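Local structure of putative LacI-family transcriptional regulator (Bacteroides fragilis, 3GBV) at residues A[52-55]-A[56-59]; A[63-66]-A[67-70]. The protein is a putative transcriptional regulator of the LacI family whose periplasmic-binding-protein-like domain probably binds a small effector molecule and thereby controls DNA binding. All blocks are in the same frame, centred on the assembly; numbering follows the deposited sequence.

Interaction 1 of 2, residues A[52-55]-A[56-59]; sequences PYDY and NSFV. With EDO (1,2-ethanediol), chain C.
Asp54 and Ser57 meet where the helix begins. Ahead of them, Pro52 reaches Phe58 only by way of a bound 1,2-ethanediol, probably taken up from the crystallisation liquor: its carbonyl O accepts from O2 of the diol at 2.8 Å, and the diol carbons lie over one face of the Phe58 ring. The diol is also hydrogen-bonded to the backbone N atoms of Thr78 and Val79. Tyr53 turns away from the helix and stacks on His145. At Asp54 the chain enters the helix. With CG anti to the backbone N (chi1 -175°), the carboxylate reaches forward to the first turn, and OD1 accepts from Ser57 N at 2.7 Å, met from above the carboxylate plane in a rather bent bond (148° at the hydrogen). Asp54 O receives Phe58 N in a straighter bond of 2.8 Å, so side chain and carbonyl of one residue hold two successive amides. Tyr55 adds the next rung, its O accepting from Val59 N, while CG2 of Val59 sits over one face of the Tyr55 ring, 3.6 Å from its centroid, in a CH-pi contact. This is an Asp N-cap opening the helix that follows strand 43-50 in the alpha/beta periplasmic-binding-protein fold.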
# COMPACT_ATOMS: atom_id res chain seq x y z
N PRO A 52 3.02 -30.47 -0.15
CA PRO A 52 4.33 -29.88 0.11
C PRO A 52 5.26 -30.66 1.03
O PRO A 52 6.47 -30.43 1.03
CB PRO A 52 3.99 -28.51 0.71
CG PRO A 52 2.51 -28.31 0.41
CD PRO A 52 1.96 -29.69 0.52
N TYR A 53 4.71 -31.57 1.82
CA TYR A 53 5.55 -32.29 2.77
C TYR A 53 5.71 -33.77 2.51
O TYR A 53 6.36 -34.48 3.29
CB TYR A 53 5.03 -32.02 4.18
CG TYR A 53 4.78 -30.53 4.40
CD1 TYR A 53 3.53 -29.97 4.17
CD2 TYR A 53 5.83 -29.68 4.76
CE1 TYR A 53 3.32 -28.60 4.28
CE2 TYR A 53 5.63 -28.31 4.87
CZ TYR A 53 4.38 -27.77 4.62
OH TYR A 53 4.19 -26.42 4.72
N ASP A 54 5.14 -34.24 1.41
CA ASP A 54 5.24 -35.64 1.03
C ASP A 54 6.12 -35.69 -0.22
O ASP A 54 5.64 -35.48 -1.33
CB ASP A 54 3.86 -36.19 0.72
CG ASP A 54 3.87 -37.68 0.43
OD1 ASP A 54 4.73 -38.14 -0.36
OD2 ASP A 54 3.03 -38.40 1.00
N TYR A 55 7.41 -35.96 -0.02
CA TYR A 55 8.37 -36.02 -1.12
C TYR A 55 7.91 -36.88 -2.27
O TYR A 55 7.84 -36.43 -3.42
CB TYR A 55 9.72 -36.54 -0.63
CG TYR A 55 10.67 -36.94 -1.74
CD1 TYR A 55 11.43 -36.00 -2.42
CD2 TYR A 55 10.78 -38.28 -2.11
CE1 TYR A 55 12.30 -36.39 -3.45
CE2 TYR A 55 11.65 -38.68 -3.13
CZ TYR A 55 12.40 -37.73 -3.80
OH TYR A 55 13.27 -38.15 -4.78
N ASN A 56 7.62 -38.14 -1.97
CA ASN A 56 7.18 -39.08 -2.99
C ASN A 56 5.95 -38.55 -3.73
O ASN A 56 5.83 -38.74 -4.94
CB ASN A 56 6.90 -40.44 -2.36
CG ASN A 56 8.11 -41.02 -1.66
OD1 ASN A 56 9.07 -41.45 -2.31
ND2 ASN A 56 8.09 -41.02 -0.33
N SER A 57 5.06 -37.89 -3.00
CA SER A 57 3.86 -37.33 -3.61
C SER A 57 4.22 -36.17 -4.53
O SER A 57 3.78 -36.13 -5.68
CB SER A 57 2.88 -36.85 -2.54
OG SER A 57 1.71 -36.29 -3.14
N PHE A 58 5.02 -35.24 -4.00
CA PHE A 58 5.44 -34.08 -4.77
C PHE A 58 6.13 -34.49 -6.07
O PHE A 58 5.91 -33.90 -7.12
CB PHE A 58 6.39 -33.19 -3.96
CG PHE A 58 6.97 -32.06 -4.76
CD1 PHE A 58 6.16 -31.03 -5.23
CD2 PHE A 58 8.32 -32.07 -5.14
CE1 PHE A 58 6.68 -30.03 -6.06
CE2 PHE A 58 8.84 -31.08 -5.97
CZ PHE A 58 8.02 -30.06 -6.43
N VAL A 59 6.98 -35.51 -5.98
CA VAL A 59 7.70 -36.01 -7.14
C VAL A 59 6.71 -36.52 -8.18
O VAL A 59 6.81 -36.19 -9.36
CB VAL A 59 8.65 -37.18 -6.74
CG1 VAL A 59 9.27 -37.81 -7.98
CG2 VAL A 59 9.75 -36.66 -5.81
C1 EDO C . 8.05 -27.97 -3.21
O1 EDO C . 9.03 -27.07 -2.70
C2 EDO C . 7.86 -29.15 -2.25
O2 EDO C . 7.46 -28.66 -0.96

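Interaction 2 of 2, residues A[63-66]-A[67-70]; sequences QAVI and EEQP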
# COMPACT_ATOMS: atom_id res chain seq x y z
N GLN A 63 6.39 -34.78 -11.68
CA GLN A 63 6.70 -35.62 -12.83
C GLN A 63 5.51 -35.57 -13.80
O GLN A 63 5.69 -35.52 -15.02
CB GLN A 63 6.92 -37.07 -12.37
CG GLN A 63 7.19 -38.05 -13.50
CD GLN A 63 8.55 -37.84 -14.14
OE1 GLN A 63 9.58 -38.12 -13.53
NE2 GLN A 63 8.56 -37.36 -15.38
N ALA A 64 4.30 -35.59 -13.26
CA ALA A 64 3.10 -35.53 -14.08
C ALA A 64 3.11 -34.21 -14.84
O ALA A 64 2.75 -34.17 -16.02
CB ALA A 64 1.85 -35.63 -13.21
N VAL A 65 3.53 -33.14 -14.17
CA VAL A 65 3.59 -31.82 -14.80
C VAL A 65 4.60 -31.83 -15.93
O VAL A 65 4.32 -31.37 -17.04
CB VAL A 65 4.00 -30.72 -13.80
CG1 VAL A 65 4.18 -29.39 -14.54
CG2 VAL A 65 2.95 -30.57 -12.72
N ILE A 66 5.79 -32.36 -15.65
CA ILE A 66 6.84 -32.43 -16.65
C ILE A 66 6.35 -33.28 -17.83
O ILE A 66 6.61 -32.96 -18.99
CB ILE A 66 8.12 -33.06 -16.06
CG1 ILE A 66 8.75 -32.09 -15.06
CG2 ILE A 66 9.11 -33.38 -17.17
CD1 ILE A 66 9.92 -32.66 -14.30
N GLU A 67 5.63 -34.35 -17.52
CA GLU A 67 5.13 -35.24 -18.56
C GLU A 67 3.96 -34.67 -19.36
O GLU A 67 3.48 -35.29 -20.30
CB GLU A 67 4.78 -36.60 -17.95
CG GLU A 67 6.00 -37.51 -17.82
CD GLU A 67 5.76 -38.72 -16.95
OE1 GLU A 67 4.60 -39.18 -16.88
OE2 GLU A 67 6.73 -39.22 -16.34
N GLU A 68 3.49 -33.49 -18.97
CA GLU A 68 2.40 -32.84 -19.70
C GLU A 68 3.01 -31.98 -20.80
O GLU A 68 2.29 -31.43 -21.63
CB GLU A 68 1.56 -31.98 -18.75
CG GLU A 68 0.49 -32.77 -18.01
CD GLU A 68 0.03 -32.09 -16.73
OE1 GLU A 68 -1.18 -31.78 -16.63
OE2 GLU A 68 0.86 -31.88 -15.83
N GLN A 69 4.34 -31.88 -20.80
CA GLN A 69 5.07 -31.10 -21.80
C GLN A 69 4.58 -29.65 -21.90
O GLN A 69 4.19 -29.19 -22.97
CB GLN A 69 4.92 -31.77 -23.18
CG GLN A 69 5.02 -33.29 -23.18
CD GLN A 69 4.66 -33.90 -24.52
OE1 GLN A 69 5.38 -33.74 -25.51
NE2 GLN A 69 3.53 -34.60 -24.57
N PRO A 70 4.60 -28.91 -20.79
CA PRO A 70 4.14 -27.52 -20.84
C PRO A 70 5.16 -26.56 -21.45
O PRO A 70 6.36 -26.82 -21.42
CB PRO A 70 3.87 -27.21 -19.37
CG PRO A 70 4.98 -27.93 -18.69
CD PRO A 70 4.98 -29.28 -19.41
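Glu67 and Gln63 lie one helical turn apart, and the glutamate, just past the last helical residue, folds back along that turn. Its N donates to Gln63 O at 2.8 Å, an i to i+4 bond of the helical kind, and the side chain follows the same course: CB and CG pass close to Gln63 O before the extended chain brings the carboxylate to the glutamine amide. Gln63 bends at chi2 (71°), which brings its amide beside the glutamate; NE2 stands 2.8 Å from Glu67 OE2, with amide and carboxylate planes 34° apart. Both side chains are exposed, so this side-chain approach lies on the solvent side of the helix end.

Val65 and Ile66 contribute mainly backbone to the unwinding. Val65 O accepts from Glu68 N at 3.0 Å and Ile66 O from Gln69 N at 3.1 Å, both donors standing well above the carbonyl planes. The second bond closes a type I beta turn from Ile66 to Gln69. Their side chains point into the domain instead: Ile66 packs on Phe86, Ala89, Leu90 and Leu93 of helix 84-93, and Val65 on Ala12 of strand 9-16. Pro70 shares Ala12 as a neighbour and sets CD 3.2 Å from Val65 O. Gln69, with positive phi (54°), turns the chain out of the helix. Together these features form the C-terminal end of a helix in a beta-alpha-beta crossover, where the turn leads from helix 55-66 into parallel strand 72-75.

Overall arrangement
Interactions 1 and 2 mark the two ends of helix 55-66, with centres about 16 Å apart, and illustrate how differently a helix starts and stops. At 52-59 a side chain satisfies a first-turn amide and an aromatic ring packs along the opening turn; at 63-70 backbone carbonyls of Val65 and Ile66 take three-residue bonds as the chain turns out. Interaction 1 is a surface contact, although Phe58 is buried against Tyr50 and Leu14. Interaction 2 is partly buried: Val65 and Pro70 face strand 9-16, whereas its glutamates and glutamines remain exposed. Phe58 and Val65, from the two contacts, both rest on strand 9-16, while the helix connects strands 43-50 and 72-75.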